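Response regulator receiver (Brucella melitensis biovar Abortus, PDB 4G97) probably acts as a phosphorylation-controlled switch of the general stress response, joining a sigma-factor-like region to a receiver domain. Local coordinates at residues A[97-101]-A[114-118]; A[48-54]-A[111-115]; A[136-140]-A[161-165]. All coordinates share one frame; numbering follows the deposited sequence.

Along the chain, 48-54 opens interaction 2, which closes a loop of 56 residues, part of it unmodelled (66-90), when it reaches 111-115. Inside that loop 97-101 opens interaction 1, which closes after 12 residues on 114-118, an overlapping stretch that runs slightly past 111-115, so the two are not strictly nested. Both end on helix 109-116 and share Glu114 and Ile115. That helix packs on both helix 94-104 and the start of helix 52-64, joining the two sigma-like parts. Interaction 3 follows in series: segment 136-140 leads from helix 120-135 to strand 141-145 of the receiver sheet, and 161-165 comes back beside it after that strand and helix 149-161, at the start of strand 165-170.

Interaction 1 of 3, residues A[97-101]-A[114-118]; sequences QAFLL and EILEV
Leu116 reaches from the last turn of helix 109-116 onto helix 94-104, where its two methyls divide between neighbouring residues. CD1 of Leu116 rests 3.8 Å from CA of Ala98, close enough to lie almost on the backbone because the alanine side chain is so small. The other methyl, Leu116 CD2, sits 3.4 Å from Gln97 OE1, a contact of carbon with amide oxygen. One turn further along, Leu101 brings its CD1 methyl between two partners, 3.7 Å from Ile115 CG2 and 3.7 Å from Leu116 CG, while Leu101 CD2 stays near the same Ile115 branch. Ile115 can offer CG2 because that methyl stands anti to its own backbone nitrogen, with CG1 on the nitrogen side (chi1 -73°). Apart from the Gln97 amide oxygen, the touching groups are aliphatic. Outside this layer, Gln97 NE2 is weakly bonded to Ala92 O, Leu101 packs on Phe17 and Tyr57, and Ala98 meets Phe123 of helix 120-135. The helix carrying Leu116 stops at once: Glu117, with positive phi, is the C' residue of a Schellman motif in which Val118 N turns back to Ala113 O. Helices 94-104, 109-116 and 120-135 together make a compact three-helix unit, consistent with the helix-turn-helix fold of the sigma-like domain.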
ATOM      1  N   GLN A  97      -0.103  11.366  -2.327  1.00 41.65           N
ATOM      2  CA  GLN A  97      -0.376  11.393  -0.881  1.00 41.16           C
ATOM      3  C   GLN A  97      -1.872  11.605  -0.650  1.00 44.47           C
ATOM      4  O   GLN A  97      -2.467  10.928   0.185  1.00 42.92           O
ATOM      5  CB  GLN A  97       0.386  12.537  -0.206  1.00 42.60           C
ATOM      6  CG  GLN A  97       1.892  12.366  -0.211  1.00 52.30           C
ATOM      7  CD  GLN A  97       2.588  13.463   0.541  1.00 62.16           C
ATOM      8  OE1 GLN A  97       2.174  13.863   1.629  1.00 52.42           O
ATOM      9  NE2 GLN A  97       3.693  13.939  -0.013  1.00 55.03           N
ATOM     10  N   ALA A  98      -2.484  12.523  -1.429  1.00 40.41           N
ATOM     11  CA  ALA A  98      -3.891  12.860  -1.307  1.00 39.28           C
ATOM     12  C   ALA A  98      -4.775  11.659  -1.630  1.00 41.55           C
ATOM     13  O   ALA A  98      -5.651  11.309  -0.835  1.00 41.41           O
ATOM     14  CB  ALA A  98      -4.220  14.059  -2.199  1.00 40.07           C
ATOM     15  N   PHE A  99      -4.506  10.983  -2.758  1.00 36.59           N
ATOM     16  CA  PHE A  99      -5.270   9.808  -3.174  1.00 35.75           C
ATOM     17  C   PHE A  99      -5.101   8.655  -2.186  1.00 36.42           C
ATOM     18  O   PHE A  99      -6.089   7.974  -1.860  1.00 36.46           O
ATOM     19  CB  PHE A  99      -4.872   9.379  -4.600  1.00 38.35           C
ATOM     20  CG  PHE A  99      -5.954   8.592  -5.302  1.00 40.41           C
ATOM     21  CD1 PHE A  99      -6.920   9.236  -6.066  1.00 44.10           C
ATOM     22  CD2 PHE A  99      -6.010   7.207  -5.195  1.00 42.69           C
ATOM     23  CE1 PHE A  99      -7.940   8.508  -6.691  1.00 44.74           C
ATOM     24  CE2 PHE A  99      -7.026   6.480  -5.826  1.00 45.82           C
ATOM     25  CZ  PHE A  99      -7.978   7.135  -6.576  1.00 44.01           C
ATOM     26  N   LEU A 100      -3.866   8.462  -1.666  1.00 30.57           N
ATOM     27  CA  LEU A 100      -3.592   7.400  -0.696  1.00 29.84           C
ATOM     28  C   LEU A 100      -4.406   7.615   0.585  1.00 32.92           C
ATOM     29  O   LEU A 100      -5.044   6.680   1.045  1.00 33.02           O
ATOM     30  CB  LEU A 100      -2.089   7.247  -0.390  1.00 29.99           C
ATOM     31  CG  LEU A 100      -1.200   6.616  -1.500  1.00 35.73           C
ATOM     32  CD1 LEU A 100       0.224   6.528  -1.041  1.00 35.14           C
ATOM     33  CD2 LEU A 100      -1.658   5.201  -1.877  1.00 39.58           C
ATOM     34  N   LEU A 101      -4.449   8.850   1.099  1.00 28.89           N
ATOM     35  CA  LEU A 101      -5.205   9.201   2.319  1.00 29.55           C
ATOM     36  C   LEU A 101      -6.679   8.884   2.227  1.00 35.46           C
ATOM     37  O   LEU A 101      -7.271   8.461   3.217  1.00 34.69           O
ATOM     38  CB  LEU A 101      -5.007  10.687   2.704  1.00 29.44           C
ATOM     39  CG  LEU A 101      -3.617  11.074   3.226  1.00 33.25           C
ATOM     40  CD1 LEU A 101      -3.438  12.574   3.209  1.00 32.85           C
ATOM     41  CD2 LEU A 101      -3.336  10.468   4.600  1.00 32.96           C
ATOM     42  N   GLU A 114      -7.057  18.394   5.977  1.00 40.28           N
ATOM     43  CA  GLU A 114      -6.533  18.826   7.270  1.00 39.29           C
ATOM     44  C   GLU A 114      -5.167  18.150   7.509  1.00 41.89           C
ATOM     45  O   GLU A 114      -4.230  18.824   7.937  1.00 40.73           O
ATOM     46  CB  GLU A 114      -7.536  18.518   8.393  1.00 40.46           C
ATOM     47  CG  GLU A 114      -7.072  19.044   9.744  1.00 49.81           C
ATOM     48  CD  GLU A 114      -7.871  18.607  10.953  1.00 58.85           C
ATOM     49  OE1 GLU A 114      -8.924  17.956  10.776  1.00 43.25           O
ATOM     50  OE2 GLU A 114      -7.439  18.920  12.084  1.00 61.46           O
ATOM     51  N   ILE A 115      -5.035  16.830   7.155  1.00 37.20           N
ATOM     52  CA  ILE A 115      -3.755  16.107   7.258  1.00 35.29           C
ATOM     53  C   ILE A 115      -2.692  16.787   6.395  1.00 39.77           C
ATOM     54  O   ILE A 115      -1.560  16.977   6.858  1.00 39.33           O
ATOM     55  CB  ILE A 115      -3.911  14.597   6.890  1.00 36.96           C
ATOM     56  CG1 ILE A 115      -4.642  13.841   8.014  1.00 35.75           C
ATOM     57  CG2 ILE A 115      -2.561  13.945   6.551  1.00 35.33           C
ATOM     58  CD1 ILE A 115      -5.225  12.603   7.629  1.00 35.66           C
ATOM     59  N   LEU A 116      -3.052  17.147   5.144  1.00 39.06           N
ATOM     60  CA  LEU A 116      -2.105  17.771   4.214  1.00 40.95           C
ATOM     61  C   LEU A 116      -1.919  19.285   4.395  1.00 47.21           C
ATOM     62  O   LEU A 116      -1.002  19.843   3.794  1.00 47.02           O
ATOM     63  CB  LEU A 116      -2.404  17.422   2.752  1.00 41.32           C
ATOM     64  CG  LEU A 116      -2.141  15.978   2.320  1.00 46.34           C
ATOM     65  CD1 LEU A 116      -2.690  15.732   0.948  1.00 46.36           C
ATOM     66  CD2 LEU A 116      -0.649  15.607   2.399  1.00 47.88           C
ATOM     67  N   GLU A 117      -2.753  19.931   5.237  1.00 45.51           N
ATOM     68  CA  GLU A 117      -2.678  21.373   5.557  1.00 46.63           C
ATOM     69  C   GLU A 117      -2.934  22.231   4.317  1.00 53.04           C
ATOM     70  O   GLU A 117      -2.134  23.104   3.978  1.00 53.37           O
ATOM     71  CB  GLU A 117      -1.337  21.752   6.226  1.00 47.69           C
ATOM     72  CG  GLU A 117      -1.038  21.014   7.517  1.00 56.75           C
ATOM     73  CD  GLU A 117       0.117  21.555   8.332  1.00 67.62           C
ATOM     74  OE1 GLU A 117       1.024  22.195   7.751  1.00 71.88           O
ATOM     75  OE2 GLU A 117       0.142  21.291   9.554  1.00 64.22           O
ATOM     76  N   VAL A 118      -4.039  21.929   3.624  1.00 51.25           N
ATOM     77  CA  VAL A 118      -4.507  22.601   2.412  1.00 52.13           C
ATOM     78  C   VAL A 118      -5.997  22.841   2.585  1.00 59.53           C
ATOM     79  O   VAL A 118      -6.635  22.140   3.382  1.00 59.06           O
ATOM     80  CB  VAL A 118      -4.204  21.812   1.089  1.00 55.43           C
ATOM     81  CG1 VAL A 118      -2.703  21.676   0.843  1.00 55.48           C
ATOM     82  CG2 VAL A 118      -4.886  20.446   1.061  1.00 54.95           C
TER

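Interaction 2 of 3, residues A[48-54]-A[111-115]; sequences EASSDRI and EAAEI
Ile54 and Ile115 bring the two backbones nearest each other, their CA atoms 5.9 Å apart, where the first turn of helix 52-64 meets helix 109-116. The contact joins the sigma2-like part of PhyR to its second sigma-like part, and segment 48-54 contributes a helix N-terminus: Ser51 is the N-cap, its OG accepting a nearly straight bond from Ile54 N (174°). Just ahead of that cap, Ser50 binds the carboxylate of Glu114 twice. Ser50 N donates to Glu114 OE2 over 3.2 Å on the syn side of the carboxylate, at a bent N-H...O angle of 144°, and the Ser50 hydroxyl donates to Glu114 OE1. This second bond is very short as modelled, so its exact length is doubtful. Donors at both oxygens would limit the rotation of the carboxylate. The group is carried out to the loop by an extended chain whose CG lies opposite the backbone nitrogen (chi1 -176°). CA of Ala49 also lies against the carboxylate, 3.2 Å from Glu114 OE2.

Next to these polar groups, Ile54 supplies the buried centre. Its CG2 methyl touches Ile115 CG1 at 3.7 Å and lies beside the Glu114 carboxylate, while its chain runs at about a right angle to those of Glu111 and Glu114. Phe107 covers Ile54 and Ile115 from the loop between helices 94-104 and 109-116, and makes a cation-pi contact with Arg53. Glu111 OE1 is held by Asn108 N, just ahead of its own helix, and the aliphatic part of Glu111 turns to the isoleucine: Glu111 CG lies 3.7 Å from Ile54 CD1.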
ATOM      1  N   GLU A  48      -2.655  20.163  16.821  1.00 47.00           N
ATOM      2  CA  GLU A  48      -3.995  20.264  17.384  1.00 47.14           C
ATOM      3  C   GLU A  48      -4.926  19.968  16.202  1.00 50.20           C
ATOM      4  O   GLU A  48      -4.991  20.747  15.256  1.00 52.67           O
ATOM      5  CB  GLU A  48      -4.217  21.673  17.979  1.00 48.96           C
ATOM      6  CG  GLU A  48      -5.373  21.774  18.963  1.00 67.30           C
ATOM      7  CD  GLU A  48      -5.019  21.817  20.442  1.00102.83           C
ATOM      8  OE1 GLU A  48      -4.124  21.050  20.870  1.00102.39           O
ATOM      9  OE2 GLU A  48      -5.688  22.575  21.183  1.00 98.95           O
ATOM     10  N   ALA A  49      -5.559  18.800  16.207  1.00 44.38           N
ATOM     11  CA  ALA A  49      -6.417  18.368  15.099  1.00 43.78           C
ATOM     12  C   ALA A  49      -7.788  17.909  15.592  1.00 45.47           C
ATOM     13  O   ALA A  49      -8.009  17.889  16.800  1.00 47.50           O
ATOM     14  CB  ALA A  49      -5.723  17.241  14.337  1.00 44.66           C
ATOM     15  N   SER A  50      -8.689  17.516  14.673  1.00 39.28           N
ATOM     16  CA  SER A  50     -10.048  17.016  14.970  1.00 38.98           C
ATOM     17  C   SER A  50     -10.063  15.669  15.693  1.00 41.84           C
ATOM     18  O   SER A  50     -11.042  15.349  16.381  1.00 41.85           O
ATOM     19  CB  SER A  50     -10.867  16.891  13.689  1.00 42.47           C
ATOM     20  OG  SER A  50     -10.428  17.837  12.731  1.00 53.81           O
ATOM     21  N   SER A  51      -9.034  14.837  15.457  1.00 37.31           N
ATOM     22  CA  SER A  51      -8.894  13.530  16.105  1.00 36.47           C
ATOM     23  C   SER A  51      -7.420  13.191  16.272  1.00 39.43           C
ATOM     24  O   SER A  51      -6.555  13.775  15.603  1.00 38.37           O
ATOM     25  CB  SER A  51      -9.629  12.436  15.328  1.00 38.72           C
ATOM     26  OG  SER A  51      -8.859  12.017  14.214  1.00 45.28           O
ATOM     27  N   ASP A  52      -7.140  12.230  17.163  1.00 35.13           N
ATOM     28  CA  ASP A  52      -5.788  11.778  17.423  1.00 34.38           C
ATOM     29  C   ASP A  52      -5.161  11.175  16.142  1.00 36.01           C
ATOM     30  O   ASP A  52      -3.996  11.450  15.867  1.00 34.86           O
ATOM     31  CB  ASP A  52      -5.799  10.783  18.591  1.00 35.85           C
ATOM     32  CG  ASP A  52      -6.215  11.396  19.927  1.00 44.30           C
ATOM     33  OD1 ASP A  52      -5.872  12.580  20.177  1.00 44.47           O
ATOM     34  OD2 ASP A  52      -6.820  10.679  20.741  1.00 48.64           O
ATOM     35  N   ARG A  53      -5.960  10.440  15.333  1.00 33.39           N
ATOM     36  CA  ARG A  53      -5.509   9.806  14.076  1.00 33.64           C
ATOM     37  C   ARG A  53      -5.056  10.851  13.073  1.00 37.33           C
ATOM     38  O   ARG A  53      -3.946  10.751  12.553  1.00 36.05           O
ATOM     39  CB  ARG A  53      -6.595   8.905  13.456  1.00 33.29           C
ATOM     40  CG  ARG A  53      -6.015   7.870  12.465  1.00 33.22           C
ATOM     41  CD  ARG A  53      -7.052   7.063  11.686  1.00 33.30           C
ATOM     42  NE  ARG A  53      -6.400   6.276  10.627  1.00 41.45           N
ATOM     43  CZ  ARG A  53      -6.926   6.003   9.437  1.00 53.72           C
ATOM     44  NH1 ARG A  53      -8.150   6.428   9.129  1.00 38.82           N
ATOM     45  NH2 ARG A  53      -6.230   5.303   8.540  1.00 29.83           N
ATOM     46  N   ILE A  54      -5.908  11.883  12.837  1.00 35.31           N
ATOM     47  CA  ILE A  54      -5.628  13.025  11.956  1.00 34.99           C
ATOM     48  C   ILE A  54      -4.351  13.740  12.415  1.00 38.46           C
ATOM     49  O   ILE A  54      -3.472  13.976  11.591  1.00 38.24           O
ATOM     50  CB  ILE A  54      -6.868  13.964  11.779  1.00 37.71           C
ATOM     51  CG1 ILE A  54      -8.060  13.183  11.187  1.00 38.46           C
ATOM     52  CG2 ILE A  54      -6.539  15.208  10.912  1.00 37.78           C
ATOM     53  CD1 ILE A  54      -9.444  13.886  11.278  1.00 42.63           C
ATOM     54  N   GLU A 111     -10.846  15.516   6.150  1.00 41.64           N
ATOM     55  CA  GLU A 111      -9.840  14.983   7.088  1.00 39.02           C
ATOM     56  C   GLU A 111      -8.468  14.946   6.398  1.00 41.75           C
ATOM     57  O   GLU A 111      -7.485  15.422   6.959  1.00 42.13           O
ATOM     58  CB  GLU A 111     -10.244  13.589   7.577  1.00 39.64           C
ATOM     59  CG  GLU A 111     -11.607  13.540   8.255  1.00 43.21           C
ATOM     60  CD  GLU A 111     -12.122  12.162   8.632  1.00 64.33           C
ATOM     61  OE1 GLU A 111     -11.940  11.206   7.843  1.00 56.55           O
ATOM     62  OE2 GLU A 111     -12.766  12.054   9.701  1.00 62.15           O
ATOM     63  N   ALA A 112      -8.423  14.467   5.144  1.00 38.59           N
ATOM     64  CA  ALA A 112      -7.193  14.392   4.344  1.00 38.84           C
ATOM     65  C   ALA A 112      -6.611  15.766   4.028  1.00 42.72           C
ATOM     66  O   ALA A 112      -5.389  15.916   4.008  1.00 42.85           O
ATOM     67  CB  ALA A 112      -7.452  13.613   3.068  1.00 39.38           C
ATOM     68  N   ALA A 113      -7.478  16.769   3.789  1.00 41.13           N
ATOM     69  CA  ALA A 113      -7.060  18.162   3.538  1.00 41.46           C
ATOM     70  C   ALA A 113      -6.454  18.722   4.821  1.00 44.40           C
ATOM     71  O   ALA A 113      -5.431  19.398   4.772  1.00 44.48           O
ATOM     72  CB  ALA A 113      -8.255  19.005   3.116  1.00 42.01           C
ATOM     73  N   GLU A 114      -7.057  18.394   5.977  1.00 40.28           N
ATOM     74  CA  GLU A 114      -6.533  18.826   7.270  1.00 39.29           C
ATOM     75  C   GLU A 114      -5.167  18.150   7.509  1.00 41.89           C
ATOM     76  O   GLU A 114      -4.230  18.824   7.937  1.00 40.73           O
ATOM     77  CB  GLU A 114      -7.536  18.518   8.393  1.00 40.46           C
ATOM     78  CG  GLU A 114      -7.072  19.044   9.744  1.00 49.81           C
ATOM     79  CD  GLU A 114      -7.871  18.607  10.953  1.00 58.85           C
ATOM     80  OE1 GLU A 114      -8.924  17.956  10.776  1.00 43.25           O
ATOM     81  OE2 GLU A 114      -7.439  18.920  12.084  1.00 61.46           O
ATOM     82  N   ILE A 115      -5.035  16.830   7.155  1.00 37.20           N
ATOM     83  CA  ILE A 115      -3.755  16.107   7.258  1.00 35.29           C
ATOM     84  C   ILE A 115      -2.692  16.787   6.395  1.00 39.77           C
ATOM     85  O   ILE A 115      -1.560  16.977   6.858  1.00 39.33           O
ATOM     86  CB  ILE A 115      -3.911  14.597   6.890  1.00 36.96           C
ATOM     87  CG1 ILE A 115      -4.642  13.841   8.014  1.00 35.75           C
ATOM     88  CG2 ILE A 115      -2.561  13.945   6.551  1.00 35.33           C
ATOM     89  CD1 ILE A 115      -5.225  12.603   7.629  1.00 35.66           C
TER

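Interaction 3 of 3, residues A[136-140]-A[161-165]; sequences RQVAT and SLGHE
His164 is held at both ring nitrogens by 136-140. Its NE2 donates to Gln137 OE1 over 2.7 Å in a nearly straight bond (171°), and its ND1 accepts from Thr140 N at 2.9 Å. Both partners lie close to the ring plane, so the imidazole is fixed in rotation, and the pattern is consistent with a neutral ring protonated on NE2. Beside it, Glu165 N donates to Thr140 O over 2.8 Å. Val138 O comes up to the same ring edge, 3.2 Å from His164 CE1, and also receives the Thr140 hydroxyl.

Gln137 is braced in turn: its NE2 bonds to Ile134 O, and its amide lies against the methyls of Leu162, with OE1 3.7 Å from Leu162 CD1. Ala139 CB approaches Gly163 O, and Leu254 of helix 243-265 packs on Thr140 and His164. Gly163, with positive phi, ends helix 149-161 in a Schellman motif and turns the chain toward strand 165-170. That strand runs parallel to its neighbour 141-145, the two being joined through helix 149-161: the first beta-alpha-beta crossover of the CheY-like receiver fold.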
ATOM      1  N   ARG A 136      -4.342   6.020 -14.987  1.00 49.67           N
ATOM      2  CA  ARG A 136      -3.500   5.748 -16.150  1.00 48.84           C
ATOM      3  C   ARG A 136      -2.276   4.938 -15.684  1.00 47.71           C
ATOM      4  O   ARG A 136      -1.334   5.474 -15.101  1.00 47.28           O
ATOM      5  CB  ARG A 136      -3.147   7.068 -16.869  1.00 50.85           C
ATOM      6  CG  ARG A 136      -2.186   6.944 -18.038  1.00 65.22           C
ATOM      7  CD  ARG A 136      -0.871   7.591 -17.647  1.00 79.00           C
ATOM      8  NE  ARG A 136       0.123   7.558 -18.716  1.00 90.29           N
ATOM      9  CZ  ARG A 136       0.922   6.527 -18.977  1.00103.82           C
ATOM     10  NH1 ARG A 136       0.829   5.407 -18.269  1.00 91.12           N
ATOM     11  NH2 ARG A 136       1.804   6.602 -19.961  1.00 90.41           N
ATOM     12  N   GLN A 137      -2.354   3.622 -15.860  1.00 40.63           N
ATOM     13  CA  GLN A 137      -1.302   2.701 -15.434  1.00 39.17           C
ATOM     14  C   GLN A 137      -0.791   1.948 -16.652  1.00 42.27           C
ATOM     15  O   GLN A 137      -1.564   1.681 -17.567  1.00 38.65           O
ATOM     16  CB  GLN A 137      -1.859   1.713 -14.384  1.00 39.86           C
ATOM     17  CG  GLN A 137      -2.346   2.390 -13.091  1.00 35.11           C
ATOM     18  CD  GLN A 137      -3.088   1.473 -12.148  1.00 44.59           C
ATOM     19  OE1 GLN A 137      -2.964   0.252 -12.204  1.00 36.27           O
ATOM     20  NE2 GLN A 137      -3.790   2.049 -11.167  1.00 34.22           N
ATOM     21  N   VAL A 138       0.516   1.617 -16.673  1.00 40.64           N
ATOM     22  CA  VAL A 138       1.123   0.831 -17.766  1.00 38.99           C
ATOM     23  C   VAL A 138       0.506  -0.572 -17.681  1.00 40.23           C
ATOM     24  O   VAL A 138       0.525  -1.178 -16.603  1.00 41.01           O
ATOM     25  CB  VAL A 138       2.677   0.796 -17.666  1.00 42.87           C
ATOM     26  CG1 VAL A 138       3.283   0.045 -18.845  1.00 42.19           C
ATOM     27  CG2 VAL A 138       3.256   2.214 -17.586  1.00 43.02           C
ATOM     28  N   ALA A 139      -0.071  -1.067 -18.791  1.00 34.82           N
ATOM     29  CA  ALA A 139      -0.711  -2.383 -18.822  1.00 34.17           C
ATOM     30  C   ALA A 139       0.280  -3.446 -18.367  1.00 37.40           C
ATOM     31  O   ALA A 139       1.367  -3.576 -18.943  1.00 39.57           O
ATOM     32  CB  ALA A 139      -1.254  -2.693 -20.221  1.00 34.57           C
ATOM     33  N   THR A 140      -0.094  -4.192 -17.330  1.00 30.01           N
ATOM     34  CA  THR A 140       0.738  -5.208 -16.711  1.00 29.53           C
ATOM     35  C   THR A 140       0.042  -6.551 -16.672  1.00 34.31           C
ATOM     36  O   THR A 140      -1.180  -6.630 -16.491  1.00 34.34           O
ATOM     37  CB  THR A 140       1.186  -4.700 -15.284  1.00 34.43           C
ATOM     38  OG1 THR A 140       1.855  -3.455 -15.431  1.00 34.96           O
ATOM     39  CG2 THR A 140       2.121  -5.634 -14.567  1.00 29.84           C
ATOM     40  N   SER A 161     -10.324  -3.470 -15.655  1.00 32.85           N
ATOM     41  CA  SER A 161     -10.888  -2.144 -15.889  1.00 33.15           C
ATOM     42  C   SER A 161      -9.784  -1.108 -16.034  1.00 38.05           C
ATOM     43  O   SER A 161      -9.983  -0.110 -16.721  1.00 38.45           O
ATOM     44  CB  SER A 161     -11.839  -1.746 -14.763  1.00 36.72           C
ATOM     45  OG  SER A 161     -11.135  -1.239 -13.639  1.00 44.45           O
ATOM     46  N   LEU A 162      -8.614  -1.358 -15.396  1.00 34.24           N
ATOM     47  CA  LEU A 162      -7.426  -0.505 -15.439  1.00 33.65           C
ATOM     48  C   LEU A 162      -6.541  -0.807 -16.665  1.00 38.04           C
ATOM     49  O   LEU A 162      -5.542  -0.129 -16.869  1.00 38.80           O
ATOM     50  CB  LEU A 162      -6.599  -0.698 -14.160  1.00 33.83           C
ATOM     51  CG  LEU A 162      -7.181  -0.184 -12.847  1.00 37.91           C
ATOM     52  CD1 LEU A 162      -6.451  -0.788 -11.661  1.00 36.91           C
ATOM     53  CD2 LEU A 162      -7.132   1.331 -12.779  1.00 40.89           C
ATOM     54  N   GLY A 163      -6.884  -1.844 -17.423  1.00 34.57           N
ATOM     55  CA  GLY A 163      -6.162  -2.257 -18.622  1.00 33.91           C
ATOM     56  C   GLY A 163      -5.125  -3.337 -18.403  1.00 36.72           C
ATOM     57  O   GLY A 163      -4.326  -3.605 -19.294  1.00 36.49           O
ATOM     58  N   HIS A 164      -5.127  -3.977 -17.227  1.00 31.98           N
ATOM     59  CA  HIS A 164      -4.166  -5.021 -16.926  1.00 31.33           C
ATOM     60  C   HIS A 164      -4.656  -6.368 -17.388  1.00 34.88           C
ATOM     61  O   HIS A 164      -5.828  -6.526 -17.728  1.00 35.10           O
ATOM     62  CB  HIS A 164      -3.780  -5.039 -15.420  1.00 31.35           C
ATOM     63  CG  HIS A 164      -3.250  -3.733 -14.917  1.00 33.30           C
ATOM     64  ND1 HIS A 164      -2.110  -3.161 -15.452  1.00 34.29           N
ATOM     65  CD2 HIS A 164      -3.747  -2.917 -13.964  1.00 33.91           C
ATOM     66  CE1 HIS A 164      -1.967  -2.003 -14.831  1.00 33.75           C
ATOM     67  NE2 HIS A 164      -2.928  -1.820 -13.914  1.00 33.92           N
ATOM     68  N   GLU A 165      -3.758  -7.339 -17.417  1.00 30.90           N
ATOM     69  CA  GLU A 165      -4.118  -8.674 -17.851  1.00 31.70           C
ATOM     70  C   GLU A 165      -3.901  -9.679 -16.724  1.00 36.82           C
ATOM     71  O   GLU A 165      -2.808  -9.764 -16.177  1.00 35.78           O
ATOM     72  CB  GLU A 165      -3.294  -9.068 -19.096  1.00 32.31           C
ATOM     73  CG  GLU A 165      -3.652 -10.438 -19.652  1.00 41.46           C
ATOM     74  CD  GLU A 165      -2.640 -11.034 -20.613  1.00 62.19           C
ATOM     75  OE1 GLU A 165      -1.752 -10.292 -21.087  1.00 45.65           O
ATOM     76  OE2 GLU A 165      -2.728 -12.254 -20.880  1.00 62.89           O
TER